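Side-chain contacts in glucuronoarabinoxylan endo-1,4-beta-xylanase (Clostridium papyrosolvens, PDB 4FMV), which probably hydrolyses internal beta-1,4 linkages of plant cell-wall polysaccharides such as glucuronoarabinoxylan, as a glycoside hydrolase of family 30: residues V7-T12 with A315-N320; V311-Y316 with A322-I327; F372-P377 with T382-N387. One frame throughout, in Å; residues are numbered along the deposited sequence.

Contact 1. Residues V7-T12 with A315-N320; sequences VNLGST and AYTGDN
No flat group meets another where Val7 touches Ala315 and Leu9 touches Thr317; only methyl groups make these contacts. Within residues 7-12 the flat group that makes a bond is the Asn8 amide, whose CB points away from residues 315-320. Gly10 N lies above the plane of this amide and donates to Asn8 OD1 over 3.0 Å, well off a lone pair. This is an Asx turn. It sits within a type I beta turn from Asn8 to Ser11, closed by Ser11 N to Asn8 O at 3.2 Å. Asn8 OD1 also takes a hydrogen bond from Asn342.

Val7 CG1 reaches Ala315 CB at 3.6 Å. It stands trans to the Val7 backbone N (chi1 -179°), and this turns it to the small Ala315 methyl. Leu9 reaches its neighbour differently. Its CB points neither at nor away from strand 311-318, but the branch end swings in, and Leu9 CD2 comes to 3.3 Å from Thr317 CG2. That is tighter than normal carbon contact, so the two methyls are pressed together or placed with some error.

The turn marks a corner in the chain. Residues 7-8 belong to the side beta domain that family 30 enzymes carry. Residues 11-12 lie on the strand that runs on into the (beta/alpha)8 barrel. Strand 299-303 pairs with 5-8, 11-22 and 311-318. Its Val301 touches Thr12, Ala315 and Thr317. Phe340 of strand 334-341 packs against both Val7 and Leu9.

Thr317 CG2 lies opposite its own carbonyl carbon, and OG1 sits between the backbone N and that carbon (chi1 59°). The methyl is therefore the branch that meets Leu9 CD2.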
loop_
_atom_site.group_PDB
_atom_site.type_symbol
_atom_site.label_atom_id
_atom_site.label_comp_id
_atom_site.label_asym_id
_atom_site.label_seq_id
_atom_site.Cartn_x
_atom_site.Cartn_y
_atom_site.Cartn_z
ATOM N N VAL A 7 -8.624 -4.376 -23.683
ATOM C CA VAL A 7 -9.095 -3.948 -22.366
ATOM C C VAL A 7 -10.583 -4.258 -22.275
ATOM O O VAL A 7 -11.391 -3.691 -23.022
ATOM C CB VAL A 7 -8.823 -2.448 -22.112
ATOM C CG1 VAL A 7 -9.312 -2.035 -20.723
ATOM C CG2 VAL A 7 -7.344 -2.160 -22.234
ATOM N N ASN A 8 -10.957 -5.192 -21.402
ATOM C CA ASN A 8 -12.370 -5.551 -21.340
ATOM C C ASN A 8 -12.963 -4.855 -20.147
ATOM O O ASN A 8 -12.801 -5.284 -19.011
ATOM C CB ASN A 8 -12.536 -7.068 -21.196
ATOM C CG ASN A 8 -14.003 -7.492 -21.086
ATOM O OD1 ASN A 8 -14.911 -6.697 -21.327
ATOM N ND2 ASN A 8 -14.231 -8.748 -20.718
ATOM N N LEU A 9 -13.725 -3.813 -20.436
ATOM C CA LEU A 9 -14.252 -2.918 -19.414
ATOM C C LEU A 9 -15.376 -3.606 -18.658
ATOM O O LEU A 9 -15.819 -3.130 -17.613
ATOM C CB LEU A 9 -14.777 -1.642 -20.076
ATOM C CG LEU A 9 -13.705 -0.804 -20.768
ATOM C CD1 LEU A 9 -14.314 0.298 -21.621
ATOM C CD2 LEU A 9 -12.740 -0.230 -19.718
ATOM N N GLY A 10 -15.837 -4.725 -19.212
ATOM C CA GLY A 10 -16.974 -5.437 -18.666
ATOM C C GLY A 10 -16.538 -6.551 -17.746
ATOM O O GLY A 10 -17.377 -7.198 -17.107
ATOM N N SER A 11 -15.228 -6.783 -17.666
ATOM C CA SER A 11 -14.736 -7.845 -16.797
ATOM C C SER A 11 -13.911 -7.271 -15.653
ATOM O O SER A 11 -12.730 -6.933 -15.833
ATOM C CB SER A 11 -13.890 -8.829 -17.610
ATOM O OG SER A 11 -13.484 -9.928 -16.815
ATOM N N THR A 12 -14.493 -7.283 -14.457
ATOM C CA THR A 12 -13.886 -6.650 -13.300
ATOM C C THR A 12 -13.174 -7.641 -12.377
ATOM O O THR A 12 -13.537 -8.797 -12.255
ATOM C CB THR A 12 -14.871 -5.751 -12.486
ATOM O OG1 THR A 12 -16.033 -6.499 -12.099
ATOM C CG2 THR A 12 -15.287 -4.522 -13.292
ATOM N N ALA A 315 -5.287 -2.256 -16.353
ATOM C CA ALA A 315 -6.370 -1.323 -16.665
ATOM C C ALA A 315 -7.413 -1.285 -15.543
ATOM O O ALA A 315 -7.558 -2.245 -14.800
ATOM C CB ALA A 315 -7.019 -1.693 -18.010
ATOM N N TYR A 316 -8.126 -0.169 -15.415
ATOM C CA TYR A 316 -9.034 0.060 -14.287
ATOM C C TYR A 316 -10.209 0.915 -14.750
ATOM O O TYR A 316 -10.085 1.655 -15.726
ATOM C CB TYR A 316 -8.292 0.795 -13.153
ATOM C CG TYR A 316 -6.951 0.183 -12.843
ATOM C CD1 TYR A 316 -5.865 0.383 -13.698
ATOM C CD2 TYR A 316 -6.770 -0.636 -11.727
ATOM C CE1 TYR A 316 -4.625 -0.197 -13.442
ATOM C CE2 TYR A 316 -5.535 -1.236 -11.473
ATOM C CZ TYR A 316 -4.471 -1.006 -12.344
ATOM O OH TYR A 316 -3.243 -1.566 -12.117
ATOM N N THR A 317 -11.350 0.819 -14.067
ATOM C CA THR A 317 -12.491 1.686 -14.376
ATOM C C THR A 317 -13.176 2.165 -13.111
ATOM O O THR A 317 -13.101 1.522 -12.066
ATOM C CB THR A 317 -13.595 0.986 -15.215
ATOM O OG1 THR A 317 -14.081 -0.165 -14.509
ATOM C CG2 THR A 317 -13.082 0.568 -16.569
ATOM N N GLY A 318 -13.875 3.290 -13.229
ATOM C CA GLY A 318 -14.726 3.799 -12.169
ATOM C C GLY A 318 -15.057 5.242 -12.491
ATOM O O GLY A 318 -14.390 5.839 -13.328
ATOM N N ASP A 319 -16.068 5.800 -11.826
ATOM C CA ASP A 319 -16.448 7.205 -12.038
ATOM C C ASP A 319 -16.513 7.582 -13.525
ATOM O O ASP A 319 -16.075 8.672 -13.919
ATOM C CB ASP A 319 -15.493 8.150 -11.298
ATOM C CG ASP A 319 -15.987 9.581 -11.275
ATOM O OD1 ASP A 319 -17.211 9.780 -11.163
ATOM O OD2 ASP A 319 -15.153 10.507 -11.379
ATOM N N ASN A 320 -17.052 6.673 -14.335
ATOM C CA ASN A 320 -17.221 6.882 -15.775
ATOM C C ASN A 320 -15.924 7.244 -16.477
ATOM O O ASN A 320 -15.918 8.012 -17.450
ATOM C CB ASN A 320 -18.292 7.941 -16.059
ATOM C CG ASN A 320 -19.524 7.768 -15.191
ATOM O OD1 ASN A 320 -20.225 6.760 -15.282
ATOM N ND2 ASN A 320 -19.790 8.752 -14.337
#

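Contact 2. Residues V311-Y316 with A322-I327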
loop_
_atom_site.group_PDB
_atom_site.type_symbol
_atom_site.label_atom_id
_atom_site.label_comp_id
_atom_site.label_asym_id
_atom_site.label_seq_id
_atom_site.Cartn_x
_atom_site.Cartn_y
_atom_site.Cartn_z
ATOM N N VAL A 311 6.907 -5.116 -22.030
ATOM C CA VAL A 311 5.751 -4.232 -21.919
ATOM C C VAL A 311 4.756 -4.859 -20.957
ATOM O O VAL A 311 4.383 -6.019 -21.100
ATOM C CB VAL A 311 5.095 -3.988 -23.271
ATOM C CG1 VAL A 311 3.813 -3.131 -23.116
ATOM C CG2 VAL A 311 6.120 -3.347 -24.244
ATOM N N TYR A 312 4.338 -4.085 -19.971
ATOM C CA TYR A 312 3.437 -4.574 -18.931
ATOM C C TYR A 312 2.249 -3.634 -18.835
ATOM O O TYR A 312 2.425 -2.421 -18.739
ATOM C CB TYR A 312 4.198 -4.648 -17.607
ATOM C CG TYR A 312 5.404 -5.548 -17.725
ATOM C CD1 TYR A 312 5.260 -6.935 -17.655
ATOM C CD2 TYR A 312 6.676 -5.022 -17.948
ATOM C CE1 TYR A 312 6.346 -7.771 -17.795
ATOM C CE2 TYR A 312 7.772 -5.846 -18.070
ATOM C CZ TYR A 312 7.598 -7.223 -17.996
ATOM O OH TYR A 312 8.675 -8.065 -18.141
ATOM N N VAL A 313 1.041 -4.177 -18.883
ATOM C CA VAL A 313 -0.139 -3.324 -18.943
ATOM C C VAL A 313 -1.214 -3.765 -17.963
ATOM O O VAL A 313 -1.484 -4.956 -17.832
ATOM C CB VAL A 313 -0.737 -3.282 -20.390
ATOM C CG1 VAL A 313 -2.049 -2.493 -20.420
ATOM C CG2 VAL A 313 0.272 -2.686 -21.366
ATOM N N SER A 314 -1.819 -2.808 -17.266
ATOM C CA SER A 314 -3.009 -3.095 -16.461
ATOM C C SER A 314 -4.042 -2.034 -16.762
ATOM O O SER A 314 -3.713 -1.035 -17.377
ATOM C CB SER A 314 -2.686 -3.147 -14.962
ATOM O OG SER A 314 -1.987 -1.996 -14.506
ATOM N N ALA A 315 -5.287 -2.256 -16.353
ATOM C CA ALA A 315 -6.370 -1.323 -16.665
ATOM C C ALA A 315 -7.413 -1.285 -15.543
ATOM O O ALA A 315 -7.558 -2.245 -14.800
ATOM C CB ALA A 315 -7.019 -1.693 -18.010
ATOM N N TYR A 316 -8.126 -0.169 -15.415
ATOM C CA TYR A 316 -9.034 0.060 -14.287
ATOM C C TYR A 316 -10.209 0.915 -14.750
ATOM O O TYR A 316 -10.085 1.655 -15.726
ATOM C CB TYR A 316 -8.292 0.795 -13.153
ATOM C CG TYR A 316 -6.951 0.183 -12.843
ATOM C CD1 TYR A 316 -5.865 0.383 -13.698
ATOM C CD2 TYR A 316 -6.770 -0.636 -11.727
ATOM C CE1 TYR A 316 -4.625 -0.197 -13.442
ATOM C CE2 TYR A 316 -5.535 -1.236 -11.473
ATOM C CZ TYR A 316 -4.471 -1.006 -12.344
ATOM O OH TYR A 316 -3.243 -1.566 -12.117
ATOM N N ALA A 322 -11.936 5.457 -17.769
ATOM C CA ALA A 322 -11.084 4.283 -17.989
ATOM C C ALA A 322 -9.639 4.699 -17.785
ATOM O O ALA A 322 -9.251 5.789 -18.213
ATOM C CB ALA A 322 -11.266 3.753 -19.389
ATOM N N VAL A 323 -8.858 3.837 -17.131
ATOM C CA VAL A 323 -7.444 4.073 -16.876
ATOM C C VAL A 323 -6.606 2.870 -17.325
ATOM O O VAL A 323 -6.910 1.722 -16.954
ATOM C CB VAL A 323 -7.177 4.330 -15.376
ATOM C CG1 VAL A 323 -5.710 4.608 -15.149
ATOM C CG2 VAL A 323 -8.033 5.506 -14.864
ATOM N N ILE A 324 -5.574 3.140 -18.131
ATOM C CA ILE A 324 -4.615 2.129 -18.605
ATOM C C ILE A 324 -3.218 2.582 -18.206
ATOM O O ILE A 324 -2.805 3.708 -18.510
ATOM C CB ILE A 324 -4.643 1.965 -20.137
ATOM C CG1 ILE A 324 -6.025 1.511 -20.603
ATOM C CG2 ILE A 324 -3.559 0.983 -20.609
ATOM C CD1 ILE A 324 -6.289 1.776 -22.084
ATOM N N VAL A 325 -2.507 1.710 -17.500
ATOM C CA VAL A 325 -1.132 1.961 -17.102
ATOM C C VAL A 325 -0.253 1.004 -17.884
ATOM O O VAL A 325 -0.375 -0.235 -17.762
ATOM C CB VAL A 325 -0.934 1.757 -15.582
ATOM C CG1 VAL A 325 0.545 1.927 -15.180
ATOM C CG2 VAL A 325 -1.838 2.714 -14.796
ATOM N N ALA A 326 0.621 1.577 -18.703
ATOM C CA ALA A 326 1.482 0.786 -19.586
ATOM C C ALA A 326 2.944 1.111 -19.331
ATOM O O ALA A 326 3.370 2.263 -19.450
ATOM C CB ALA A 326 1.116 1.030 -21.041
ATOM N N ILE A 327 3.706 0.084 -18.966
ATOM C CA ILE A 327 5.110 0.224 -18.614
ATOM C C ILE A 327 5.964 -0.379 -19.720
ATOM O O ILE A 327 5.707 -1.493 -20.138
ATOM C CB ILE A 327 5.422 -0.525 -17.301
ATOM C CG1 ILE A 327 4.562 0.017 -16.152
ATOM C CG2 ILE A 327 6.925 -0.423 -16.967
ATOM C CD1 ILE A 327 4.365 -0.947 -14.995
HETATM O O HOH W 1 0.494 -1.655 -15.139
#
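Tyr312, Ser314 and Tyr316 pair with Ile327, Val325 and Val323 in an antiparallel beta hairpin. Each is a hydrogen-bonded pair, so six backbone bonds join the strands. The shortest is Tyr316 N to Val323 O at 2.7 Å, and it is also the most bent of the six, with an N-H...O angle of 146°. Ile327 N to Tyr312 O is nearly straight.

Val313, Ala315, Ile324 and Ala326 occupy one face. There Val313 spreads its two methyls over two partners: CG1 meets Ile324 CG2 at 3.8 Å, and CG2 meets Ala326 CB at the same distance. Ala315 CB lies 4.2 Å from Ile324 CG1. Phe338 of strand 334-341 packs on Ile324 and Ala326 from beyond.

The other face carries the tyrosines. Val323 O lies at the edge of the Tyr316 ring, near its plane, 3.7 Å from Tyr316 CD1. The ring reaches back along its own strand, and its OH is hydrogen-bonded to Ser314 OG at 2.7 Å. This bond ties the far end of the ring to its own strand. Helix 240-255 covers this face: Met254 touches Tyr316, Val255 touches Ser314, and Lys248 makes a cation-pi contact with Tyr312. The hairpin thus joins the side beta domain to a helix of the barrel.

Ser314 OG is held between its backbone N and carbonyl carbon (chi1 52°), where it also binds a water at 2.6 Å. That water donates to Val325 O at 3.1 Å, the oxygen that already accepts from Ser314 N.

Contact 3. Residues F372-P377 with T382-N387; sequences FTAQLP and TTFVGN
Phe384 is the main bump, and residues 372-377 form one wall of the hollow that takes it. Its ring is approached on several sides. Phe372 CE2 lies over one face, offset toward the rim, 3.9 Å from Phe384 CD2. Thr382 CG2, from the same strand as Phe384, lies over the opposite face, toward the rim. Leu376 CD2 sits at the ring edge, in plane, 3.8 Å from Phe384 CZ. The Ala374 methyl is nearer still, with its CB 3.5 Å from Phe384 CZ, and comes in obliquely. Being small, Ala374 lets the end of the ring come close to its strand.

The Phe372 and Phe384 rings are neither stacked nor edge-to-face. The centroids of the Phe372 and Phe384 rings are 5.3 Å apart and their planes meet at 57°. Phe372 CG lies between the backbone N and the carbonyl carbon (chi1 77°), which brings the CE2-CZ side of the ring to Phe384. Phe338 of strand 334-341 joins the two rings: it stacks on Phe372 and also meets Phe384.

The two strands run antiparallel but do not pair. Their axes pass 9.5 Å apart, and their side chains fill the space between two beta layers. Strand 371-376 pairs with 334-341, and 380-387 with 321-328 and 347-353. This is sandwich packing in the side beta domain. The chain crosses from one layer to the other just after Pro377, whose CD lies beside Thr382 OG1.

Polar groups meet only at that end, through a water that donates to Gln375 O at 3.0 Å and also binds Thr382 OG1. The rest is carbon against carbon, so the two layers are held here mainly by apolar packing and the fit of shapes.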
loop_
_atom_site.group_PDB
_atom_site.type_symbol
_atom_site.label_atom_id
_atom_site.label_comp_id
_atom_site.label_asym_id
_atom_site.label_seq_id
_atom_site.Cartn_x
_atom_site.Cartn_y
_atom_site.Cartn_z
ATOM N N PHE A 372 -7.035 2.776 -29.911
ATOM C CA PHE A 372 -6.030 3.832 -30.080
ATOM C C PHE A 372 -4.628 3.260 -29.987
ATOM O O PHE A 372 -4.400 2.283 -29.276
ATOM C CB PHE A 372 -6.215 4.964 -29.060
ATOM C CG PHE A 372 -5.720 4.629 -27.678
ATOM C CD1 PHE A 372 -6.552 4.005 -26.764
ATOM C CD2 PHE A 372 -4.423 4.950 -27.293
ATOM C CE1 PHE A 372 -6.105 3.697 -25.498
ATOM C CE2 PHE A 372 -3.964 4.638 -26.020
ATOM C CZ PHE A 372 -4.805 4.016 -25.120
ATOM N N THR A 373 -3.689 3.874 -30.701
ATOM C CA THR A 373 -2.296 3.449 -30.649
ATOM C C THR A 373 -1.417 4.542 -30.038
ATOM O O THR A 373 -1.608 5.735 -30.288
ATOM C CB THR A 373 -1.763 3.043 -32.044
ATOM O OG1 THR A 373 -2.590 2.008 -32.591
ATOM C CG2 THR A 373 -0.313 2.541 -31.957
ATOM N N ALA A 374 -0.457 4.131 -29.224
ATOM C CA ALA A 374 0.411 5.080 -28.548
ATOM C C ALA A 374 1.864 4.644 -28.649
ATOM O O ALA A 374 2.152 3.461 -28.789
ATOM C CB ALA A 374 -0.015 5.227 -27.077
ATOM N N GLN A 375 2.768 5.614 -28.611
ATOM C CA GLN A 375 4.190 5.351 -28.424
ATOM C C GLN A 375 4.479 5.240 -26.934
ATOM O O GLN A 375 4.140 6.132 -26.176
ATOM C CB GLN A 375 5.013 6.511 -28.982
ATOM C CG GLN A 375 4.943 6.634 -30.495
ATOM C CD GLN A 375 5.589 5.451 -31.181
ATOM O OE1 GLN A 375 4.912 4.666 -31.853
ATOM N NE2 GLN A 375 6.910 5.302 -31.000
ATOM N N LEU A 376 5.107 4.150 -26.513
ATOM C CA LEU A 376 5.582 4.034 -25.134
ATOM C C LEU A 376 7.096 4.263 -25.124
ATOM O O LEU A 376 7.849 3.453 -25.678
ATOM C CB LEU A 376 5.268 2.647 -24.569
ATOM C CG LEU A 376 3.832 2.140 -24.692
ATOM C CD1 LEU A 376 3.732 0.716 -24.135
ATOM C CD2 LEU A 376 2.860 3.102 -23.985
ATOM N N PRO A 377 7.550 5.375 -24.519
ATOM C CA PRO A 377 8.988 5.661 -24.512
ATOM C C PRO A 377 9.806 4.551 -23.838
ATOM O O PRO A 377 9.269 3.790 -23.016
ATOM C CB PRO A 377 9.077 6.962 -23.711
ATOM C CG PRO A 377 7.726 7.630 -23.935
ATOM C CD PRO A 377 6.760 6.470 -23.917
ATOM N N THR A 382 3.540 4.953 -18.423
ATOM C CA THR A 382 2.565 5.885 -18.959
ATOM C C THR A 382 1.188 5.508 -18.443
ATOM O O THR A 382 0.808 4.321 -18.439
ATOM C CB THR A 382 2.509 5.843 -20.491
ATOM O OG1 THR A 382 3.754 6.276 -21.050
ATOM C CG2 THR A 382 1.382 6.736 -21.010
ATOM N N THR A 383 0.434 6.517 -18.017
ATOM C CA THR A 383 -0.956 6.302 -17.642
ATOM C C THR A 383 -1.834 7.038 -18.645
ATOM O O THR A 383 -1.638 8.239 -18.890
ATOM C CB THR A 383 -1.234 6.787 -16.224
ATOM O OG1 THR A 383 -0.394 6.081 -15.301
ATOM C CG2 THR A 383 -2.692 6.564 -15.857
ATOM N N PHE A 384 -2.764 6.313 -19.261
ATOM C CA PHE A 384 -3.742 6.915 -20.162
ATOM C C PHE A 384 -5.083 7.001 -19.444
ATOM O O PHE A 384 -5.526 6.033 -18.825
ATOM C CB PHE A 384 -3.926 6.066 -21.425
ATOM C CG PHE A 384 -2.654 5.786 -22.166
ATOM C CD1 PHE A 384 -1.890 4.670 -21.859
ATOM C CD2 PHE A 384 -2.229 6.624 -23.188
ATOM C CE1 PHE A 384 -0.711 4.403 -22.539
ATOM C CE2 PHE A 384 -1.051 6.369 -23.877
ATOM C CZ PHE A 384 -0.294 5.246 -23.554
ATOM N N VAL A 385 -5.738 8.152 -19.542
ATOM C CA VAL A 385 -7.032 8.351 -18.918
ATOM C C VAL A 385 -8.039 8.877 -19.934
ATOM O O VAL A 385 -7.734 9.785 -20.701
ATOM C CB VAL A 385 -6.914 9.331 -17.750
ATOM C CG1 VAL A 385 -8.273 9.523 -17.065
ATOM C CG2 VAL A 385 -5.848 8.833 -16.760
ATOM N N GLY A 386 -9.244 8.312 -19.937
ATOM C CA GLY A 386 -10.282 8.766 -20.848
ATOM C C GLY A 386 -11.672 8.641 -20.247
ATOM O O GLY A 386 -11.872 7.957 -19.239
ATOM N N ASN A 387 -12.634 9.329 -20.846
ATOM C CA ASN A 387 -14.026 9.148 -20.461
ATOM C C ASN A 387 -14.626 7.872 -21.053
ATOM O O ASN A 387 -14.544 7.643 -22.257
ATOM C CB ASN A 387 -14.850 10.365 -20.850
ATOM C CG ASN A 387 -14.593 11.538 -19.944
ATOM O OD1 ASN A 387 -14.114 11.379 -18.818
ATOM N ND2 ASN A 387 -14.908 12.730 -20.424
HETATM O O HOH W 2 3.575 7.614 -23.593
#

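The touching residues of all three contacts lie in or at the edge of the side beta domain, on one side of the chain's centre. Contact 2 is in the middle: its centre is about 11 Å from that of contact 1 and about 9 Å from that of contact 3, while the centres of contacts 1 and 3 are about 15 Å apart. Contacts 1 and 2 share Ala315 and Tyr316 on strand 311-318. Strand 321-328 then pairs with 380-387, linking contact 2 to contact 3. Contact 1 spans about 300 residues, bringing the N-terminus to the domain formed after the barrel. Contacts 2 and 3 are local and follow in order. Both chain ends therefore build this domain.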